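Local structure of protein LRIM1 (Anopheles gambiae, 3O53) at residues Gln24-Leu29 with Ala52-Phe57; Asn10-Glu15 with Ala33-Glu38; Asn224-Ile229 with Asn247-Gly252; Leu203-Pro208 with Leu228-Leu233; Asn90-Leu95 with Ala107-Ser112. The protein acts with APL1C in a heterodimeric complex that regulates complement-like immunity in the mosquito, this chain being its leucine-rich repeat domain. All blocks are in the same frame, centred on the assembly; numbering follows the deposited sequence.

Contact 1 of 5, residues Gln24-Leu29 with Ala52-Phe57; sequences QALASL and ADLAPF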
# COMPACT_ATOMS: atom_id res chain seq x y z
N GLN A 24 -35.14 -10.59 -2.28
CA GLN A 24 -36.03 -10.81 -3.41
C GLN A 24 -35.29 -10.63 -4.72
O GLN A 24 -35.37 -11.48 -5.61
CB GLN A 24 -37.21 -9.84 -3.34
CG GLN A 24 -38.12 -9.89 -4.55
CD GLN A 24 -39.24 -8.88 -4.47
OE1 GLN A 24 -39.62 -8.44 -3.38
NE2 GLN A 24 -39.78 -8.50 -5.62
N ALA A 25 -34.55 -9.53 -4.84
CA ALA A 25 -33.80 -9.24 -6.05
C ALA A 25 -32.87 -10.39 -6.43
O ALA A 25 -32.77 -10.76 -7.60
CB ALA A 25 -33.00 -7.96 -5.88
N LEU A 26 -32.21 -10.97 -5.43
CA LEU A 26 -31.24 -12.03 -5.68
C LEU A 26 -31.95 -13.32 -6.07
O LEU A 26 -31.40 -14.13 -6.81
CB LEU A 26 -30.35 -12.25 -4.45
CG LEU A 26 -29.43 -11.08 -4.08
CD1 LEU A 26 -28.55 -11.44 -2.88
CD2 LEU A 26 -28.55 -10.66 -5.26
N ALA A 27 -33.17 -13.51 -5.57
CA ALA A 27 -33.98 -14.66 -5.95
C ALA A 27 -34.28 -14.61 -7.44
O ALA A 27 -34.10 -15.60 -8.16
CB ALA A 27 -35.27 -14.69 -5.16
N SER A 28 -34.73 -13.45 -7.91
CA SER A 28 -34.95 -13.22 -9.33
C SER A 28 -33.68 -13.51 -10.11
O SER A 28 -33.71 -14.19 -11.14
CB SER A 28 -35.37 -11.77 -9.58
OG SER A 28 -36.43 -11.39 -8.72
N LEU A 29 -32.56 -13.01 -9.61
CA LEU A 29 -31.28 -13.19 -10.29
C LEU A 29 -30.93 -14.67 -10.35
O LEU A 29 -30.40 -15.14 -11.35
CB LEU A 29 -30.18 -12.41 -9.56
CG LEU A 29 -28.95 -12.04 -10.41
CD1 LEU A 29 -29.30 -10.96 -11.41
CD2 LEU A 29 -27.80 -11.60 -9.51
N ALA A 52 -23.85 -16.46 1.84
CA ALA A 52 -24.97 -17.38 1.59
C ALA A 52 -25.90 -16.84 0.52
O ALA A 52 -26.39 -17.58 -0.32
CB ALA A 52 -25.74 -17.64 2.89
N ASP A 53 -26.14 -15.53 0.55
CA ASP A 53 -26.96 -14.87 -0.46
C ASP A 53 -26.37 -15.06 -1.85
O ASP A 53 -27.09 -15.17 -2.84
CB ASP A 53 -27.04 -13.36 -0.18
CG ASP A 53 -27.54 -13.05 1.21
OD1 ASP A 53 -28.16 -13.93 1.84
OD2 ASP A 53 -27.32 -11.91 1.67
N LEU A 54 -25.04 -15.08 -1.91
CA LEU A 54 -24.36 -15.11 -3.20
C LEU A 54 -23.92 -16.52 -3.58
O LEU A 54 -23.44 -16.75 -4.69
CB LEU A 54 -23.15 -14.18 -3.15
CG LEU A 54 -23.53 -12.73 -2.83
CD1 LEU A 54 -22.31 -11.91 -2.49
CD2 LEU A 54 -24.28 -12.12 -4.01
N ALA A 55 -24.09 -17.47 -2.66
CA ALA A 55 -23.63 -18.83 -2.87
C ALA A 55 -24.12 -19.45 -4.19
O ALA A 55 -23.36 -20.16 -4.85
CB ALA A 55 -24.03 -19.71 -1.69
N PRO A 56 -25.38 -19.21 -4.56
CA PRO A 56 -25.91 -19.89 -5.76
C PRO A 56 -25.32 -19.40 -7.08
O PRO A 56 -25.58 -20.00 -8.12
CB PRO A 56 -27.42 -19.58 -5.69
CG PRO A 56 -27.51 -18.36 -4.83
CD PRO A 56 -26.46 -18.57 -3.80
N PHE A 57 -24.52 -18.34 -7.04
CA PHE A 57 -23.93 -17.80 -8.26
C PHE A 57 -22.52 -18.34 -8.45
O PHE A 57 -21.54 -17.65 -8.19
CB PHE A 57 -23.96 -16.28 -8.21
CG PHE A 57 -25.35 -15.72 -8.03
CD1 PHE A 57 -26.27 -15.78 -9.06
CD2 PHE A 57 -25.74 -15.18 -6.81
CE1 PHE A 57 -27.55 -15.29 -8.89
CE2 PHE A 57 -27.02 -14.68 -6.64
CZ PHE A 57 -27.93 -14.73 -7.68

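Contact 2 of 5, residues Asn10-Glu15 with Ala33-Glu38; sequences NRYKIE and AWNVKE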
# COMPACT_ATOMS: atom_id res chain seq x y z
N ASN A 10 -23.38 -11.46 -19.81
CA ASN A 10 -23.26 -12.17 -18.54
C ASN A 10 -22.93 -11.24 -17.37
O ASN A 10 -22.40 -11.67 -16.35
CB ASN A 10 -22.22 -13.28 -18.64
CG ASN A 10 -20.82 -12.76 -18.94
OD1 ASN A 10 -20.56 -11.55 -18.89
ND2 ASN A 10 -19.90 -13.67 -19.24
N ARG A 11 -23.25 -9.96 -17.53
CA ARG A 11 -23.00 -9.01 -16.46
C ARG A 11 -24.29 -8.30 -16.09
O ARG A 11 -24.98 -7.74 -16.93
CB ARG A 11 -21.90 -8.01 -16.84
CG ARG A 11 -22.32 -6.88 -17.74
CD ARG A 11 -21.16 -5.95 -18.03
NE ARG A 11 -20.02 -6.65 -18.61
CZ ARG A 11 -18.89 -6.06 -18.99
NH1 ARG A 11 -18.74 -4.75 -18.85
NH2 ARG A 11 -17.90 -6.78 -19.51
N TYR A 12 -24.62 -8.36 -14.80
CA TYR A 12 -25.87 -7.83 -14.28
C TYR A 12 -25.62 -6.68 -13.31
O TYR A 12 -24.59 -6.64 -12.62
CB TYR A 12 -26.63 -8.92 -13.54
CG TYR A 12 -27.07 -10.08 -14.39
CD1 TYR A 12 -28.41 -10.25 -14.72
CD2 TYR A 12 -26.16 -11.02 -14.85
CE1 TYR A 12 -28.83 -11.32 -15.49
CE2 TYR A 12 -26.56 -12.09 -15.62
CZ TYR A 12 -27.90 -12.23 -15.94
OH TYR A 12 -28.33 -13.29 -16.70
N LYS A 13 -26.58 -5.77 -13.22
CA LYS A 13 -26.49 -4.62 -12.34
C LYS A 13 -27.84 -4.43 -11.67
O LYS A 13 -28.88 -4.58 -12.31
CB LYS A 13 -26.08 -3.38 -13.13
CG LYS A 13 -26.07 -2.08 -12.34
CD LYS A 13 -25.17 -1.05 -13.03
CE LYS A 13 -25.64 0.38 -12.80
NZ LYS A 13 -25.70 0.77 -11.37
N ILE A 14 -27.83 -4.13 -10.38
CA ILE A 14 -29.07 -3.97 -9.63
C ILE A 14 -29.09 -2.60 -8.96
O ILE A 14 -28.13 -2.21 -8.31
CB ILE A 14 -29.25 -5.09 -8.59
CG1 ILE A 14 -28.95 -6.45 -9.23
CG2 ILE A 14 -30.65 -5.05 -8.01
CD1 ILE A 14 -29.26 -7.63 -8.34
N GLU A 15 -30.19 -1.88 -9.13
CA GLU A 15 -30.33 -0.54 -8.57
C GLU A 15 -31.62 -0.42 -7.78
O GLU A 15 -32.55 -1.21 -7.95
CB GLU A 15 -30.31 0.51 -9.67
CG GLU A 15 -29.13 0.42 -10.61
CD GLU A 15 -29.12 1.53 -11.64
OE1 GLU A 15 -28.64 1.30 -12.77
OE2 GLU A 15 -29.60 2.64 -11.32
N ALA A 33 -28.83 -17.89 -12.71
CA ALA A 33 -27.59 -17.90 -11.93
C ALA A 33 -26.37 -18.35 -12.73
O ALA A 33 -25.26 -17.89 -12.49
CB ALA A 33 -27.76 -18.78 -10.71
N TRP A 34 -26.59 -19.26 -13.67
CA TRP A 34 -25.49 -19.84 -14.44
C TRP A 34 -24.85 -18.79 -15.34
O TRP A 34 -23.69 -18.89 -15.70
CB TRP A 34 -25.99 -21.01 -15.29
CG TRP A 34 -27.04 -20.61 -16.27
CD1 TRP A 34 -26.85 -20.19 -17.55
CD2 TRP A 34 -28.45 -20.56 -16.03
NE1 TRP A 34 -28.06 -19.90 -18.13
CE2 TRP A 34 -29.06 -20.11 -17.22
CE3 TRP A 34 -29.26 -20.85 -14.93
CZ2 TRP A 34 -30.44 -19.96 -17.34
CZ3 TRP A 34 -30.63 -20.70 -15.05
CH2 TRP A 34 -31.21 -20.26 -16.25
N ASN A 35 -25.63 -17.78 -15.71
CA ASN A 35 -25.14 -16.72 -16.58
C ASN A 35 -24.58 -15.51 -15.84
O ASN A 35 -24.22 -14.51 -16.48
CB ASN A 35 -26.26 -16.26 -17.50
CG ASN A 35 -25.75 -15.36 -18.59
OD1 ASN A 35 -24.68 -15.59 -19.16
ND2 ASN A 35 -26.51 -14.32 -18.90
N VAL A 36 -24.52 -15.57 -14.52
CA VAL A 36 -24.05 -14.43 -13.73
C VAL A 36 -22.54 -14.49 -13.51
O VAL A 36 -22.05 -15.16 -12.59
CB VAL A 36 -24.76 -14.34 -12.36
CG1 VAL A 36 -24.28 -13.11 -11.58
CG2 VAL A 36 -26.27 -14.29 -12.56
N LYS A 37 -21.80 -13.79 -14.36
CA LYS A 37 -20.35 -13.70 -14.24
C LYS A 37 -19.94 -12.44 -13.48
O LYS A 37 -18.96 -12.44 -12.75
CB LYS A 37 -19.70 -13.71 -15.62
CG LYS A 37 -18.23 -13.27 -15.59
CD LYS A 37 -17.57 -13.36 -16.96
CE LYS A 37 -17.33 -14.81 -17.38
NZ LYS A 37 -16.31 -14.89 -18.47
N GLU A 38 -20.68 -11.36 -13.66
CA GLU A 38 -20.38 -10.14 -12.92
C GLU A 38 -21.67 -9.59 -12.35
O GLU A 38 -22.69 -9.55 -13.03
CB GLU A 38 -19.70 -9.11 -13.84
CG GLU A 38 -18.48 -9.67 -14.58
CD GLU A 38 -17.63 -8.58 -15.25
OE1 GLU A 38 -17.86 -7.38 -14.97
OE2 GLU A 38 -16.73 -8.94 -16.04
O HOH W 1 -18.00 -10.14 -18.73
O HOH W 2 -17.25 -12.43 -20.27

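Contact 3 of 5, residues Asn224-Ile229 with Asn247-Gly252; sequences NKLVLI and NGFHCG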
# COMPACT_ATOMS: atom_id res chain seq x y z
N ASN A 224 10.15 12.68 5.34
CA ASN A 224 10.31 11.93 6.57
C ASN A 224 11.11 12.81 7.54
O ASN A 224 10.95 14.03 7.53
CB ASN A 224 10.99 10.60 6.29
CG ASN A 224 9.99 9.54 5.85
OD1 ASN A 224 9.61 8.67 6.62
ND2 ASN A 224 9.53 9.63 4.60
N LYS A 225 11.94 12.21 8.38
CA LYS A 225 12.78 12.98 9.30
C LYS A 225 14.18 12.41 9.29
O LYS A 225 14.83 12.32 10.34
CB LYS A 225 12.19 12.92 10.72
CG LYS A 225 10.74 13.36 10.75
CD LYS A 225 10.26 13.63 12.16
CE LYS A 225 9.49 12.45 12.70
NZ LYS A 225 8.45 12.94 13.63
N LEU A 226 14.65 12.04 8.10
CA LEU A 226 15.92 11.35 7.97
C LEU A 226 17.09 12.22 8.40
O LEU A 226 17.21 13.37 7.99
CB LEU A 226 16.14 10.90 6.53
CG LEU A 226 15.16 9.86 5.99
CD1 LEU A 226 15.45 9.60 4.52
CD2 LEU A 226 15.20 8.55 6.80
N VAL A 227 17.96 11.65 9.23
CA VAL A 227 19.20 12.31 9.62
C VAL A 227 20.38 11.59 8.98
O VAL A 227 21.34 12.22 8.52
CB VAL A 227 19.38 12.28 11.15
CG1 VAL A 227 20.58 13.11 11.55
CG2 VAL A 227 18.11 12.76 11.86
N LEU A 228 20.32 10.26 8.93
CA LEU A 228 21.42 9.45 8.42
C LEU A 228 20.96 8.43 7.39
O LEU A 228 19.81 7.98 7.40
CB LEU A 228 22.09 8.69 9.56
CG LEU A 228 22.74 9.52 10.66
CD1 LEU A 228 23.42 8.61 11.69
CD2 LEU A 228 23.73 10.51 10.06
N ILE A 229 21.89 8.05 6.52
CA ILE A 229 21.69 7.00 5.52
C ILE A 229 22.80 5.98 5.69
O ILE A 229 23.96 6.35 5.89
CB ILE A 229 21.82 7.56 4.08
CG1 ILE A 229 20.77 8.64 3.83
CG2 ILE A 229 21.70 6.44 3.04
CD1 ILE A 229 20.94 9.39 2.49
N ASN A 247 13.86 16.24 4.36
CA ASN A 247 14.39 15.56 5.53
C ASN A 247 15.33 16.48 6.34
O ASN A 247 15.26 17.69 6.21
CB ASN A 247 15.04 14.26 5.09
CG ASN A 247 14.01 13.21 4.72
OD1 ASN A 247 13.23 12.79 5.56
ND2 ASN A 247 13.98 12.80 3.45
N GLY A 248 16.18 15.92 7.19
CA GLY A 248 17.10 16.73 7.99
C GLY A 248 18.49 16.12 8.04
O GLY A 248 19.01 15.83 9.11
N PHE A 249 19.09 15.93 6.87
CA PHE A 249 20.32 15.15 6.76
C PHE A 249 21.53 15.81 7.41
O PHE A 249 21.67 17.03 7.36
CB PHE A 249 20.67 14.91 5.29
CG PHE A 249 19.75 13.95 4.60
CD1 PHE A 249 19.68 12.63 4.99
CD2 PHE A 249 18.97 14.38 3.54
CE1 PHE A 249 18.84 11.75 4.35
CE2 PHE A 249 18.12 13.51 2.89
CZ PHE A 249 18.05 12.19 3.30
N HIS A 250 22.40 14.99 7.98
CA HIS A 250 23.75 15.41 8.31
C HIS A 250 24.56 15.38 7.02
O HIS A 250 24.51 14.40 6.28
CB HIS A 250 24.35 14.47 9.35
CG HIS A 250 25.85 14.47 9.39
ND1 HIS A 250 26.59 15.62 9.57
CD2 HIS A 250 26.74 13.45 9.31
CE1 HIS A 250 27.88 15.31 9.58
NE2 HIS A 250 28.00 14.00 9.42
N CYS A 251 25.28 16.46 6.72
CA CYS A 251 26.03 16.54 5.47
C CYS A 251 26.94 15.33 5.27
O CYS A 251 27.01 14.78 4.17
CB CYS A 251 26.86 17.83 5.42
SG CYS A 251 25.86 19.30 5.14
N GLY A 252 27.62 14.92 6.33
CA GLY A 252 28.52 13.79 6.24
C GLY A 252 27.83 12.55 5.70
O GLY A 252 28.44 11.77 4.97

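Contact 4 of 5, residues Leu203-Pro208 with Leu228-Leu233; sequences LAFMGP and LIEKAL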
# COMPACT_ATOMS: atom_id res chain seq x y z
N LEU A 203 10.37 8.42 9.43
CA LEU A 203 11.66 7.73 9.54
C LEU A 203 12.83 8.67 9.81
O LEU A 203 12.91 9.76 9.25
CB LEU A 203 11.94 6.96 8.25
CG LEU A 203 11.08 5.71 8.03
CD1 LEU A 203 11.26 5.20 6.59
CD2 LEU A 203 11.45 4.62 9.02
N ALA A 204 13.75 8.23 10.66
CA ALA A 204 14.96 8.99 10.99
C ALA A 204 16.23 8.37 10.39
O ALA A 204 17.23 9.05 10.25
CB ALA A 204 15.11 9.08 12.52
N PHE A 205 16.19 7.08 10.06
CA PHE A 205 17.39 6.39 9.56
C PHE A 205 17.04 5.55 8.34
O PHE A 205 16.18 4.67 8.41
CB PHE A 205 17.97 5.49 10.66
CG PHE A 205 19.24 4.77 10.26
CD1 PHE A 205 20.22 5.41 9.52
CD2 PHE A 205 19.47 3.46 10.66
CE1 PHE A 205 21.40 4.76 9.17
CE2 PHE A 205 20.64 2.80 10.31
CZ PHE A 205 21.61 3.46 9.56
N MET A 206 17.69 5.82 7.22
CA MET A 206 17.51 5.00 6.03
C MET A 206 18.55 3.89 6.09
O MET A 206 19.67 4.04 5.59
CB MET A 206 17.67 5.86 4.77
CG MET A 206 17.45 5.12 3.47
SD MET A 206 17.50 6.25 2.07
CE MET A 206 17.11 5.15 0.70
N GLY A 207 18.19 2.78 6.73
CA GLY A 207 19.16 1.78 7.13
C GLY A 207 19.41 0.68 6.11
O GLY A 207 18.95 0.78 4.98
N PRO A 208 20.14 -0.37 6.51
CA PRO A 208 20.55 -1.49 5.65
C PRO A 208 19.38 -2.27 5.08
O PRO A 208 19.51 -2.94 4.06
CB PRO A 208 21.37 -2.39 6.59
CG PRO A 208 21.81 -1.48 7.68
CD PRO A 208 20.70 -0.49 7.87
N LEU A 228 20.32 10.26 8.93
CA LEU A 228 21.42 9.45 8.42
C LEU A 228 20.96 8.43 7.39
O LEU A 228 19.81 7.98 7.40
CB LEU A 228 22.09 8.69 9.56
CG LEU A 228 22.74 9.52 10.66
CD1 LEU A 228 23.42 8.61 11.69
CD2 LEU A 228 23.73 10.51 10.06
N ILE A 229 21.89 8.05 6.52
CA ILE A 229 21.69 7.00 5.52
C ILE A 229 22.80 5.98 5.69
O ILE A 229 23.96 6.35 5.89
CB ILE A 229 21.82 7.56 4.08
CG1 ILE A 229 20.77 8.64 3.83
CG2 ILE A 229 21.70 6.44 3.04
CD1 ILE A 229 20.94 9.39 2.49
N GLU A 230 22.46 4.70 5.59
CA GLU A 230 23.45 3.62 5.68
C GLU A 230 24.39 3.71 4.48
O GLU A 230 23.95 3.62 3.33
CB GLU A 230 22.74 2.26 5.70
CG GLU A 230 23.66 1.07 5.53
CD GLU A 230 24.76 1.03 6.59
OE1 GLU A 230 24.43 0.97 7.79
OE2 GLU A 230 25.95 1.06 6.22
N LYS A 231 25.68 3.91 4.74
CA LYS A 231 26.65 4.15 3.67
C LYS A 231 26.85 2.92 2.78
O LYS A 231 27.32 3.04 1.66
CB LYS A 231 27.99 4.59 4.26
CG LYS A 231 28.65 3.55 5.16
CD LYS A 231 29.94 4.06 5.78
CE LYS A 231 30.94 4.49 4.71
NZ LYS A 231 32.27 4.82 5.28
N ALA A 232 26.49 1.74 3.27
CA ALA A 232 26.71 0.51 2.52
C ALA A 232 25.64 0.26 1.46
O ALA A 232 25.76 -0.64 0.64
CB ALA A 232 26.80 -0.68 3.47
N LEU A 233 24.58 1.06 1.47
CA LEU A 233 23.49 0.89 0.52
C LEU A 233 23.99 1.11 -0.91
O LEU A 233 24.78 2.02 -1.16
CB LEU A 233 22.36 1.87 0.82
CG LEU A 233 21.48 1.61 2.04
CD1 LEU A 233 20.48 2.75 2.21
CD2 LEU A 233 20.75 0.26 1.91

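Contact 5 of 5, residues Asn90-Leu95 with Ala107-Ser112; sequences NYVQEL and ANNNIS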
# COMPACT_ATOMS: atom_id res chain seq x y z
N ASN A 90 -17.12 2.19 1.56
CA ASN A 90 -18.08 1.62 2.50
C ASN A 90 -17.54 1.85 3.90
O ASN A 90 -16.69 2.72 4.09
CB ASN A 90 -18.30 0.14 2.22
CG ASN A 90 -19.27 -0.10 1.08
OD1 ASN A 90 -20.48 -0.05 1.25
ND2 ASN A 90 -18.73 -0.34 -0.11
N TYR A 91 -18.02 1.10 4.88
CA TYR A 91 -17.57 1.26 6.26
C TYR A 91 -17.04 -0.04 6.84
O TYR A 91 -17.02 -0.22 8.06
CB TYR A 91 -18.70 1.77 7.15
CG TYR A 91 -19.31 3.06 6.67
CD1 TYR A 91 -18.56 4.23 6.63
CD2 TYR A 91 -20.63 3.11 6.24
CE1 TYR A 91 -19.11 5.41 6.18
CE2 TYR A 91 -21.19 4.29 5.80
CZ TYR A 91 -20.42 5.44 5.77
OH TYR A 91 -20.98 6.61 5.33
N VAL A 92 -16.61 -0.95 5.98
CA VAL A 92 -16.17 -2.26 6.45
C VAL A 92 -15.00 -2.16 7.43
O VAL A 92 -14.08 -1.37 7.22
CB VAL A 92 -15.79 -3.17 5.25
CG1 VAL A 92 -15.23 -4.49 5.74
CG2 VAL A 92 -17.02 -3.41 4.38
N GLN A 93 -15.05 -2.95 8.49
CA GLN A 93 -13.98 -3.02 9.47
C GLN A 93 -13.13 -4.28 9.31
O GLN A 93 -11.92 -4.23 9.47
CB GLN A 93 -14.55 -2.95 10.89
CG GLN A 93 -15.34 -1.68 11.16
CD GLN A 93 -15.84 -1.59 12.59
OE1 GLN A 93 -16.31 -2.57 13.15
NE2 GLN A 93 -15.76 -0.40 13.18
N GLU A 94 -13.76 -5.41 9.00
CA GLU A 94 -13.01 -6.64 8.81
C GLU A 94 -13.46 -7.33 7.53
O GLU A 94 -14.64 -7.51 7.29
CB GLU A 94 -13.17 -7.58 10.02
CG GLU A 94 -12.83 -6.92 11.34
CD GLU A 94 -12.82 -7.91 12.49
OE1 GLU A 94 -12.40 -9.06 12.28
OE2 GLU A 94 -13.24 -7.53 13.61
N LEU A 95 -12.49 -7.74 6.73
CA LEU A 95 -12.77 -8.23 5.39
C LEU A 95 -12.13 -9.60 5.22
O LEU A 95 -10.97 -9.79 5.56
CB LEU A 95 -12.20 -7.23 4.37
CG LEU A 95 -12.13 -7.60 2.89
CD1 LEU A 95 -13.52 -7.89 2.37
CD2 LEU A 95 -11.46 -6.45 2.10
N ALA A 107 -10.57 0.55 -0.86
CA ALA A 107 -10.15 1.85 -0.36
C ALA A 107 -11.33 2.53 0.33
O ALA A 107 -12.49 2.24 0.03
CB ALA A 107 -9.63 2.72 -1.52
N ASN A 108 -11.02 3.43 1.25
CA ASN A 108 -12.05 4.27 1.87
C ASN A 108 -13.07 3.46 2.64
O ASN A 108 -14.28 3.64 2.48
CB ASN A 108 -12.73 5.12 0.80
CG ASN A 108 -11.74 5.91 -0.01
OD1 ASN A 108 -10.63 6.19 0.45
ND2 ASN A 108 -12.11 6.27 -1.23
N ASN A 109 -12.58 2.57 3.49
CA ASN A 109 -13.42 1.86 4.44
C ASN A 109 -12.93 2.14 5.86
O ASN A 109 -12.26 3.13 6.09
CB ASN A 109 -13.45 0.37 4.10
CG ASN A 109 -14.45 0.05 3.01
OD1 ASN A 109 -15.58 -0.34 3.30
ND2 ASN A 109 -14.05 0.21 1.75
N ASN A 110 -13.30 1.28 6.82
CA ASN A 110 -12.79 1.35 8.20
C ASN A 110 -11.88 0.16 8.50
O ASN A 110 -11.79 -0.28 9.65
CB ASN A 110 -13.93 1.30 9.23
CG ASN A 110 -14.89 2.47 9.13
OD1 ASN A 110 -14.83 3.27 8.19
ND2 ASN A 110 -15.80 2.57 10.11
N ILE A 111 -11.22 -0.38 7.49
CA ILE A 111 -10.64 -1.72 7.60
C ILE A 111 -9.44 -1.78 8.54
O ILE A 111 -8.49 -1.01 8.41
CB ILE A 111 -10.25 -2.28 6.22
CG1 ILE A 111 -11.50 -2.68 5.44
CG2 ILE A 111 -9.30 -3.48 6.37
CD1 ILE A 111 -11.25 -2.91 3.95
N SER A 112 -9.50 -2.71 9.50
CA SER A 112 -8.37 -2.98 10.36
C SER A 112 -7.91 -4.44 10.25
O SER A 112 -6.89 -4.80 10.82
CB SER A 112 -8.70 -2.65 11.84
OG SER A 112 -9.79 -3.43 12.31
O HOH W 3 -11.06 -5.28 13.83

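Contact 1 of 5, residues Gln24-Leu29 with Ala52-Phe57
Leu26 and Leu29 of helix 22-30 pack against Asp53, Leu54 and Phe57 of the next turn of the leucine-rich repeat solenoid, close to its N-terminal end. The contact is mainly apolar, as suits the solenoid interior. Leu26 sends CD1 to the CB of Asp53, 3.6 Å away, and more loosely to CD2 of Leu54. Asp53 meets the leucine through its methylene, its carboxylate OD2 being bonded just outside the segment. One turn along the helix, Leu29 and Phe57 meet at about a right angle. A chi1 of -157° sets Leu29 CG anti to the backbone N and near the ring; CB and CD2 also touch its CE1-CZ end, CD2 lying 3.6 Å from Phe57 CZ. A phenyl ring suits this place, since it extends from the turn after helix 51-54 to touch both leucines. Phe57 closes the type I turn from Leu54, its N bonded to Leu54 O. The polar helix backbone is met as well: Leu26 O lies near the ring plane, at the edge, 3.6 Å from Phe57 CZ.

Contact 2 of 5, residues Asn10-Glu15 with Ala33-Glu38
The backbone of Asn10 and Arg11 runs parallel to that of Lys37 and Glu38, with a bridge between Arg11 and Glu38, where the N-terminal hairpin of the leucine-rich repeat domain joins the first parallel strand of its solenoid. Asn10 O accepts from two successive amides, Lys37 N at 3.0 Å and Glu38 N at 3.2 Å. Two residues on, Tyr12 N returns a nearly straight bond (176°) to Glu38 O.

Asn10 and Lys37 cross obliquely: Asn10 ND2 lies 3.3 Å from the aliphatic CD of Lys37, whose CD and CE run past ND2 and whose amine reaches a water shared with it. A second water receives weakly from Arg11 NH2 and donates to Asn10 OD1 and Glu38 OE2. Glu38 OE1 stands over one face of the Arg11 guanidinium, so opposite charges probably attract here without a direct N-H bond.

Tyr12 and Val36 are buried. The aromatic ring packs on the valine while its hydroxyl gives Asn35 an acceptor. Val36 CG2 makes an off-centre CH-pi contact, 4.2 Å from the centroid of the Tyr12 ring. At the tip the ring and the Asn35 amide stand 79° apart, and Asn35 ND2, whose other partner is Gly9 O, donates to Tyr12 OH at 3.0 Å, 23° out of its own amide plane.

Contact 3 of 5, residues Asn224-Ile229 with Asn247-Gly252
Asn247 reaches from its own turn of the chain back to Leu226 of the preceding one, the two side chains lying side by side and pointing the same way. Asn247 CB sits 3.7 Å from Leu226 O and also rests over one face of Phe249, toward the rim. CG, held anti to the carbonyl carbon (chi1 -74°), comes against Leu226 CB. Asn247 OD1 then accepts from Leu226 N at 3.0 Å; the bond is straight at the hydrogen (173°), yet the donor stands 44° above the carbonyl plane. ND2 passes Leu226 CD1 and donates to Leu221 O and Leu244 O, so both ends of this short amide bind backbone.

Beyond it the main chains are joined by Gly248 N to Leu226 O and by His250 N to Val227 O at 3.0 Å. Phe249, a large apolar residue fit for a solenoid interior, places CE1 3.6 Å from Leu226 CB and 3.7 Å from Ile229 CD1. His250 occupies the N-cap position of helix 251-259, and Cys251 is tied to Cys296 by a disulfide. An asparagine whose amide bonds the backbone of adjacent turns is the hallmark of the leucine-rich repeat consensus LxxLxLxxNxL, here consistent with the start of a disulfide-stabilised C-terminal cap.

Contact 4 of 5, residues Leu203-Pro208 with Leu228-Leu233
Phe205 lies against Leu228 and Glu230 where two short parallel strands pair consecutive turns of the leucine-rich repeat solenoid. The Phe205 ring and the Glu230 side chain run side by side, pointing the same way, with ring and carboxylate planes 69° apart. A chi1 of -178° sets Phe205 CG anti to the backbone N; the ring's CD1 then meets Leu228 CB at 3.8 Å, and Leu228 O lies near the ring plane, 3.4 Å from Phe205 CD1. Gly207 CA comes over one face, a close approach of backbone to ring.

Glu230 crosses Pro208 at about a right angle, and its OE1 rests 3.6 Å from Pro208 CG. A glutamate suits this place because its methylenes pack on the proline and ring while its carboxylate turns back to its own chain: OE2 takes Ala232 N on its anti lone pair, 3.1 Å away, inside the type I turn from Glu230 to Leu233.

On the other face Leu233 CD1 comes up against Met206 CG, 4.0 Å away; the long unbranched Met206 and the branched Leu233 are apolar and suit the buried side. The strands are joined by Met206 N to Leu228 O and by Glu230 N to Met206 O at 2.9 Å.

Strands 205-206 and 228-229 thus form a small parallel sheet, with Leu228 against helix 303-310, while Ile229 and Leu233 pack on helix 251-259.

Contact 5 of 5, residues Asn90-Leu95 with Ala107-Ser112
Asn109 and Val92 join two successive turns of the leucine-rich repeat solenoid by an asparagine-to-backbone bond, where the chain leaves strand 103-105 and runs alongside strand 91-97. The two side chains lie side by side, pointing the same way. Asn109 OD1 accepts from Val92 N at 2.9 Å, in the carbonyl plane and on a lone pair, while its ND2 donates to Leu87 O; a short side chain with both an acceptor and a donor suits this inward position. Asn90 holds the equivalent place one turn earlier, its ND2 bonded to Leu65 O and Leu87 O and its OD1 to Leu70 N.

The backbones are tied by Asn110 N to Val92 O, at 2.8 Å but with a bent angle of 131°, and by Ser112 N to Gln93 O. Branched and apolar residues fill the interior: Ile111 CG1 lies beside Val92 CG1, and its CD1 is 4.0 Å from Leu95 CD2. At the surface a water links Ser112 OG, at 2.7 Å, to Glu94 OE2, the latter bond being weak.

How the contacts relate
From the N terminus, contact 2 opens first, at strand 11-15, and closes at 33-38 after helix 22-30. Contact 1 opens on that helix and closes at 52-57, so the two cross along the chain; they also touch, Leu29 and Phe57 packing against Tyr12, Ala33 and Val36 in one N-terminal cluster. Contact 5 closes a short loop of its own, joining strand 91-97 to the loop between strands 103-105 and 113-116. Contacts 4 and 3 follow on the opposite side of the chain's centre from contact 1. Contact 3 opens at 224 before contact 4 closes at 233, so they overlap, sharing Leu228 and Ile229, and contact 3 carries that strand on to helix 251-259.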